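LP04448p (Drosophila melanogaster, PDB 2QK2) probably binds tubulin through TOG domains such as this second one of Mini spindles, an XMAP215-family protein that tracks growing microtubule plus ends. Local coordinates at residues A154-A158 with S195-A199; L161-P166 with T202-M207. All coordinates share one frame; numbering follows the deposited sequence.

Interaction 1. Residues A154-A158 with S195-A199; sequences ALFIA and SSAEA
Close, nearly parallel helix packing joins A154-A158 on helix 147-161 to S195-A199 on helix 190-207, two neighbouring helices of the HEAT-repeat array that makes up this TOG domain. Their local axes approach to 7.9 Å at 20°, a spacing permitted by small residues: A158 and A199 bring their CA atoms to within 4.1 Å of each other. The methyl of A154 lies against the backbone of S195, 3.7 Å from CB to the carbonyl O. L181 of helix 171-185 touches A154, I157 and A199 and so backs the pair. The more open side belongs to L155. With chi1 at -69° its CG stands anti to the carbonyl carbon, which brings the isopropyl end against S195, and CG comes 3.4 Å from S195 OG. That hydroxyl is already hydrogen-bonded to S151 and to the carbonyl of T191, so it meets the leucine as a packing surface. CD2 of L155 crosses the end of E198, 3.6 Å from its carboxylate OE1. Were L155 cut back to an alanine, S195 OG would probably lose its apolar cover and the E198 carboxylate the methyl beside it. Between the two backbones, CB of A199 sits 3.4 Å from the carbonyl O of A154.

Interaction 2. Residues L161-P166 with T202-M207; sequences LTRTQP and TLIKLM
T202 and L203 start the last part of helix 190-207, which packs on the loop leaving helix 147-161, a contact within the HEAT-repeat solenoid of the TOG domain. T202 meets the end of helix 147-161 and the start of the loop through its methyl: CG2 stands anti to the backbone N and touches both CB of L161 and CG2 of T162, each at 3.7 Å. OG1 is bonded instead to the carbonyl of E198, one turn back. L203 follows with its CB 3.9 Å from L161 CD1, and its CD1 meets both methyls of that leucine while L174 and T178 of helix 171-185 adjoin it. L206 fills the bend of the loop: chi1 of 179° carries its branch away from its own N, CD1 lies 3.3 Å from T164 O and 3.7 Å from P166 CG, CD2 meets L161 CD2 at 4.1 Å, and the leucine and the proline ring cross at about a right angle. The T164 N to L161 O hydrogen bond helps fix that bend. Finally M207, a selenomethionine, folds back at chi2 and chi3, bringing its selenium 4.1 Å from P166 CB and its CE 3.4 Å from the P166 carbonyl O.

Overall arrangement
From the N terminus the chain passes through eight helices before helix 147-161, which gives A154-A158 to interaction 1 and then, at its end and in the loop after it, L161-P166 to interaction 2. Helix 171-185 comes next before helix 190-207 returns alongside, supplying S195-A199 and then T202-M207. Each contact therefore closes a loop of about 36 residues, and the two loops cross rather than nest, both partners advancing in the same direction. Their centres lie 11 Å apart and they merge: A158 O is 3.5 Å from T202 CG2, and A199 O is 3.7 Å from L161 CD1. Together they tie helix 147-161 and the loop after it to helix 190-207 from S195 to its end at M207.

Interaction 1. Residues A154-A158 with S195-A199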
ATOM      1  N   ALA A 154      -9.489   0.367   3.547  1.00 20.29           N
ATOM      2  CA  ALA A 154     -10.505   0.568   2.515  1.00 19.13           C
ATOM      3  C   ALA A 154      -9.998   1.531   1.451  1.00 18.72           C
ATOM      4  O   ALA A 154     -10.252   1.340   0.268  1.00 21.12           O
ATOM      5  CB  ALA A 154     -11.801   1.110   3.137  1.00 19.75           C
ATOM      6  N   LEU A 155      -9.291   2.574   1.872  1.00 19.21           N
ATOM      7  CA  LEU A 155      -8.754   3.548   0.924  1.00 18.57           C
ATOM      8  C   LEU A 155      -7.655   2.898   0.080  1.00 20.86           C
ATOM      9  O   LEU A 155      -7.492   3.216  -1.107  1.00 21.19           O
ATOM     10  CB  LEU A 155      -8.206   4.766   1.667  1.00 18.70           C
ATOM     11  CG  LEU A 155      -9.272   5.646   2.347  1.00 21.44           C
ATOM     12  CD1 LEU A 155      -8.590   6.752   3.145  1.00 20.24           C
ATOM     13  CD2 LEU A 155     -10.207   6.242   1.287  1.00 19.49           C
ATOM     14  N   PHE A 156      -6.899   1.994   0.694  1.00 20.34           N
ATOM     15  CA  PHE A 156      -5.844   1.279  -0.031  1.00 21.39           C
ATOM     16  C   PHE A 156      -6.499   0.478  -1.163  1.00 19.41           C
ATOM     17  O   PHE A 156      -6.014   0.460  -2.291  1.00 21.49           O
ATOM     18  CB  PHE A 156      -5.094   0.332   0.912  1.00 19.55           C
ATOM     19  CG  PHE A 156      -4.334  -0.759   0.198  1.00 20.46           C
ATOM     20  CD1 PHE A 156      -3.298  -0.446  -0.673  1.00 19.56           C
ATOM     21  CD2 PHE A 156      -4.669  -2.096   0.393  1.00 21.75           C
ATOM     22  CE1 PHE A 156      -2.600  -1.453  -1.344  1.00 22.36           C
ATOM     23  CE2 PHE A 156      -3.979  -3.112  -0.272  1.00 23.84           C
ATOM     24  CZ  PHE A 156      -2.943  -2.787  -1.141  1.00 22.01           C
ATOM     25  N   ILE A 157      -7.606  -0.186  -0.850  1.00 21.50           N
ATOM     26  CA  ILE A 157      -8.341  -0.972  -1.842  1.00 20.88           C
ATOM     27  C   ILE A 157      -8.834  -0.076  -2.987  1.00 23.32           C
ATOM     28  O   ILE A 157      -8.753  -0.449  -4.166  1.00 22.12           O
ATOM     29  CB  ILE A 157      -9.536  -1.693  -1.176  1.00 21.42           C
ATOM     30  CG1 ILE A 157      -9.009  -2.749  -0.192  1.00 17.57           C
ATOM     31  CG2 ILE A 157     -10.429  -2.334  -2.229  1.00 19.35           C
ATOM     32  CD1 ILE A 157     -10.089  -3.408   0.644  1.00 18.96           C
ATOM     33  N   ALA A 158      -9.330   1.109  -2.642  1.00 22.88           N
ATOM     34  CA  ALA A 158      -9.820   2.049  -3.646  1.00 24.28           C
ATOM     35  C   ALA A 158      -8.702   2.446  -4.608  1.00 24.84           C
ATOM     36  O   ALA A 158      -8.864   2.366  -5.827  1.00 24.81           O
ATOM     37  CB  ALA A 158     -10.395   3.298  -2.967  1.00 22.47           C
ATOM     38  N   SER A 195     -14.651   5.865   3.611  1.00 25.74           N
ATOM     39  CA  SER A 195     -13.581   5.131   2.942  1.00 23.81           C
ATOM     40  C   SER A 195     -14.142   3.873   2.283  1.00 23.90           C
ATOM     41  O   SER A 195     -13.778   3.538   1.156  1.00 24.45           O
ATOM     42  CB  SER A 195     -12.488   4.768   3.949  1.00 23.22           C
ATOM     43  OG  SER A 195     -11.876   5.943   4.463  1.00 24.22           O
ATOM     44  N   SER A 196     -15.043   3.187   2.978  1.00 23.11           N
ATOM     45  CA  SER A 196     -15.646   1.981   2.428  1.00 23.46           C
ATOM     46  C   SER A 196     -16.482   2.318   1.195  1.00 24.42           C
ATOM     47  O   SER A 196     -16.499   1.564   0.220  1.00 22.90           O
ATOM     48  CB  SER A 196     -16.529   1.300   3.474  1.00 23.08           C
ATOM     49  OG  SER A 196     -15.766   0.942   4.612  1.00 22.94           O
ATOM     50  N   ALA A 197     -17.182   3.450   1.244  1.00 23.72           N
ATOM     51  CA  ALA A 197     -18.007   3.875   0.117  1.00 23.72           C
ATOM     52  C   ALA A 197     -17.115   4.170  -1.086  1.00 22.68           C
ATOM     53  O   ALA A 197     -17.465   3.846  -2.223  1.00 24.58           O
ATOM     54  CB  ALA A 197     -18.811   5.131   0.489  1.00 23.76           C
ATOM     55  N   GLU A 198     -15.964   4.790  -0.834  1.00 22.77           N
ATOM     56  CA  GLU A 198     -15.037   5.121  -1.916  1.00 24.20           C
ATOM     57  C   GLU A 198     -14.508   3.860  -2.590  1.00 22.83           C
ATOM     58  O   GLU A 198     -14.400   3.798  -3.816  1.00 24.36           O
ATOM     59  CB  GLU A 198     -13.867   5.955  -1.390  1.00 26.34           C
ATOM     60  CG  GLU A 198     -13.042   6.587  -2.505  1.00 30.64           C
ATOM     61  CD  GLU A 198     -12.015   7.578  -1.992  1.00 33.00           C
ATOM     62  OE1 GLU A 198     -12.241   8.181  -0.923  1.00 33.72           O
ATOM     63  OE2 GLU A 198     -10.988   7.772  -2.669  1.00 36.97           O
ATOM     64  N   ALA A 199     -14.198   2.848  -1.786  1.00 22.62           N
ATOM     65  CA  ALA A 199     -13.689   1.588  -2.311  1.00 23.51           C
ATOM     66  C   ALA A 199     -14.771   0.878  -3.121  1.00 24.17           C
ATOM     67  O   ALA A 199     -14.510   0.346  -4.208  1.00 23.58           O
ATOM     68  CB  ALA A 199     -13.220   0.690  -1.159  1.00 20.25           C
TER

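Interaction 2. Residues L161-P166 with T202-M207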
ATOM      1  N   LEU A 161      -7.624  -0.573  -6.774  1.00 24.62           N
ATOM      2  CA  LEU A 161      -8.582  -0.888  -7.828  1.00 25.02           C
ATOM      3  C   LEU A 161      -8.435  -0.016  -9.075  1.00 26.29           C
ATOM      4  O   LEU A 161      -8.682  -0.484 -10.190  1.00 28.43           O
ATOM      5  CB  LEU A 161     -10.012  -0.803  -7.277  1.00 23.15           C
ATOM      6  CG  LEU A 161     -10.389  -1.919  -6.293  1.00 23.64           C
ATOM      7  CD1 LEU A 161     -11.736  -1.615  -5.639  1.00 22.06           C
ATOM      8  CD2 LEU A 161     -10.447  -3.256  -7.026  1.00 22.22           C
ATOM      9  N   THR A 162      -8.022   1.237  -8.901  1.00 25.77           N
ATOM     10  CA  THR A 162      -7.849   2.126 -10.046  1.00 28.27           C
ATOM     11  C   THR A 162      -6.693   1.659 -10.933  1.00 29.83           C
ATOM     12  O   THR A 162      -6.520   2.153 -12.048  1.00 30.60           O
ATOM     13  CB  THR A 162      -7.551   3.578  -9.619  1.00 28.19           C
ATOM     14  OG1 THR A 162      -6.285   3.624  -8.953  1.00 30.22           O
ATOM     15  CG2 THR A 162      -8.636   4.107  -8.691  1.00 26.41           C
ATOM     16  N   ARG A 163      -5.900   0.715 -10.435  1.00 28.79           N
ATOM     17  CA  ARG A 163      -4.764   0.200 -11.196  1.00 31.29           C
ATOM     18  C   ARG A 163      -4.826  -1.315 -11.288  1.00 31.64           C
ATOM     19  O   ARG A 163      -3.796  -1.993 -11.291  1.00 32.77           O
ATOM     20  CB  ARG A 163      -3.451   0.609 -10.527  1.00 32.78           C
ATOM     21  CG  ARG A 163      -3.262   2.110 -10.414  1.00 38.09           C
ATOM     22  CD  ARG A 163      -2.034   2.444  -9.588  1.00 44.07           C
ATOM     23  NE  ARG A 163      -1.987   3.862  -9.240  1.00 49.70           N
ATOM     24  CZ  ARG A 163      -1.737   4.839 -10.104  1.00 53.24           C
ATOM     25  NH1 ARG A 163      -1.501   4.555 -11.381  1.00 55.89           N
ATOM     26  NH2 ARG A 163      -1.734   6.101  -9.693  1.00 54.19           N
ATOM     27  N   THR A 164      -6.039  -1.847 -11.360  1.00 30.03           N
ATOM     28  CA  THR A 164      -6.220  -3.285 -11.433  1.00 29.95           C
ATOM     29  C   THR A 164      -6.974  -3.704 -12.691  1.00 30.57           C
ATOM     30  O   THR A 164      -7.898  -3.024 -13.126  1.00 30.92           O
ATOM     31  CB  THR A 164      -6.983  -3.793 -10.193  1.00 28.26           C
ATOM     32  OG1 THR A 164      -6.293  -3.371  -9.009  1.00 29.58           O
ATOM     33  CG2 THR A 164      -7.075  -5.308 -10.199  1.00 29.98           C
ATOM     34  N   GLN A 165      -6.562  -4.822 -13.280  1.00 31.54           N
ATOM     35  CA  GLN A 165      -7.225  -5.344 -14.467  1.00 33.33           C
ATOM     36  C   GLN A 165      -8.521  -6.016 -14.022  1.00 32.81           C
ATOM     37  O   GLN A 165      -8.537  -6.763 -13.041  1.00 31.13           O
ATOM     38  CB  GLN A 165      -6.341  -6.382 -15.168  1.00 36.08           C
ATOM     39  CG  GLN A 165      -5.167  -5.810 -15.940  1.00 39.90           C
ATOM     40  CD  GLN A 165      -5.610  -4.867 -17.040  1.00 43.20           C
ATOM     41  OE1 GLN A 165      -6.532  -5.172 -17.797  1.00 45.27           O
ATOM     42  NE2 GLN A 165      -4.951  -3.719 -17.138  1.00 44.60           N
ATOM     43  N   PRO A 166      -9.628  -5.761 -14.736  1.00 32.89           N
ATOM     44  CA  PRO A 166     -10.896  -6.383 -14.353  1.00 33.02           C
ATOM     45  C   PRO A 166     -10.769  -7.901 -14.254  1.00 33.37           C
ATOM     46  O   PRO A 166     -11.375  -8.526 -13.381  1.00 33.14           O
ATOM     47  CB  PRO A 166     -11.842  -5.946 -15.465  1.00 34.18           C
ATOM     48  CG  PRO A 166     -11.312  -4.580 -15.823  1.00 34.04           C
ATOM     49  CD  PRO A 166      -9.815  -4.829 -15.861  1.00 34.02           C
ATOM     50  N   THR A 202     -15.400   2.622  -6.425  1.00 25.90           N
ATOM     51  CA  THR A 202     -14.320   2.373  -7.368  1.00 24.76           C
ATOM     52  C   THR A 202     -14.482   0.963  -7.923  1.00 24.56           C
ATOM     53  O   THR A 202     -14.253   0.722  -9.109  1.00 25.69           O
ATOM     54  CB  THR A 202     -12.942   2.525  -6.681  1.00 24.72           C
ATOM     55  OG1 THR A 202     -12.871   3.813  -6.053  1.00 22.40           O
ATOM     56  CG2 THR A 202     -11.817   2.412  -7.705  1.00 23.73           C
ATOM     57  N   LEU A 203     -14.895   0.035  -7.065  1.00 23.69           N
ATOM     58  CA  LEU A 203     -15.099  -1.343  -7.485  1.00 24.52           C
ATOM     59  C   LEU A 203     -16.158  -1.427  -8.582  1.00 26.19           C
ATOM     60  O   LEU A 203     -16.013  -2.203  -9.526  1.00 26.38           O
ATOM     61  CB  LEU A 203     -15.526  -2.207  -6.299  1.00 24.29           C
ATOM     62  CG  LEU A 203     -15.761  -3.686  -6.622  1.00 27.64           C
ATOM     63  CD1 LEU A 203     -14.457  -4.317  -7.114  1.00 28.00           C
ATOM     64  CD2 LEU A 203     -16.266  -4.412  -5.382  1.00 29.91           C
ATOM     65  N   ILE A 204     -17.225  -0.640  -8.452  1.00 25.88           N
ATOM     66  CA  ILE A 204     -18.292  -0.636  -9.452  1.00 27.56           C
ATOM     67  C   ILE A 204     -17.767  -0.012 -10.746  1.00 28.44           C
ATOM     68  O   ILE A 204     -18.061  -0.490 -11.850  1.00 27.25           O
ATOM     69  CB  ILE A 204     -19.529   0.176  -8.974  1.00 28.64           C
ATOM     70  CG1 ILE A 204     -20.117  -0.448  -7.704  1.00 27.96           C
ATOM     71  CG2 ILE A 204     -20.583   0.201 -10.070  1.00 30.98           C
ATOM     72  CD1 ILE A 204     -21.326   0.305  -7.165  1.00 29.24           C
ATOM     73  N   LYS A 205     -16.991   1.058 -10.600  1.00 28.75           N
ATOM     74  CA  LYS A 205     -16.391   1.738 -11.741  1.00 31.10           C
ATOM     75  C   LYS A 205     -15.571   0.748 -12.570  1.00 31.55           C
ATOM     76  O   LYS A 205     -15.616   0.765 -13.797  1.00 34.11           O
ATOM     77  CB  LYS A 205     -15.468   2.861 -11.262  1.00 32.33           C
ATOM     78  CG  LYS A 205     -15.779   4.223 -11.850  1.00 38.00           C
ATOM     79  CD  LYS A 205     -15.578   4.255 -13.353  1.00 39.73           C
ATOM     80  CE  LYS A 205     -16.296   5.456 -13.971  1.00 40.67           C
ATOM     81  NZ  LYS A 205     -16.054   6.739 -13.236  1.00 39.61           N
ATOM     82  N   LEU A 206     -14.836  -0.126 -11.892  1.00 29.67           N
ATOM     83  CA  LEU A 206     -13.994  -1.105 -12.574  1.00 29.82           C
ATOM     84  C   LEU A 206     -14.705  -2.354 -13.089  1.00 30.33           C
ATOM     85  O   LEU A 206     -14.458  -2.789 -14.214  1.00 31.29           O
ATOM     86  CB  LEU A 206     -12.855  -1.553 -11.650  1.00 28.20           C
ATOM     87  CG  LEU A 206     -11.885  -2.606 -12.212  1.00 29.33           C
ATOM     88  CD1 LEU A 206     -10.976  -1.953 -13.244  1.00 29.48           C
ATOM     89  CD2 LEU A 206     -11.054  -3.208 -11.089  1.00 28.05           C
HETATM   90  N   MSE A 207     -15.574  -2.940 -12.272  1.00 29.08           N
HETATM   91  CA  MSE A 207     -16.248  -4.170 -12.659  1.00 30.14           C
HETATM   92  C   MSE A 207     -17.604  -4.007 -13.336  1.00 32.27           C
HETATM   93  O   MSE A 207     -18.101  -4.953 -13.947  1.00 31.77           O
HETATM   94  CB  MSE A 207     -16.401  -5.087 -11.437  1.00 29.54           C
HETATM   95  CG  MSE A 207     -15.095  -5.396 -10.707  1.00 32.09           C
HETATM   96 SE   MSE A 207     -13.735  -6.203 -11.844  1.00 33.33          SE
HETATM   97  CE  MSE A 207     -14.441  -7.999 -11.941  1.00 33.61           C
TER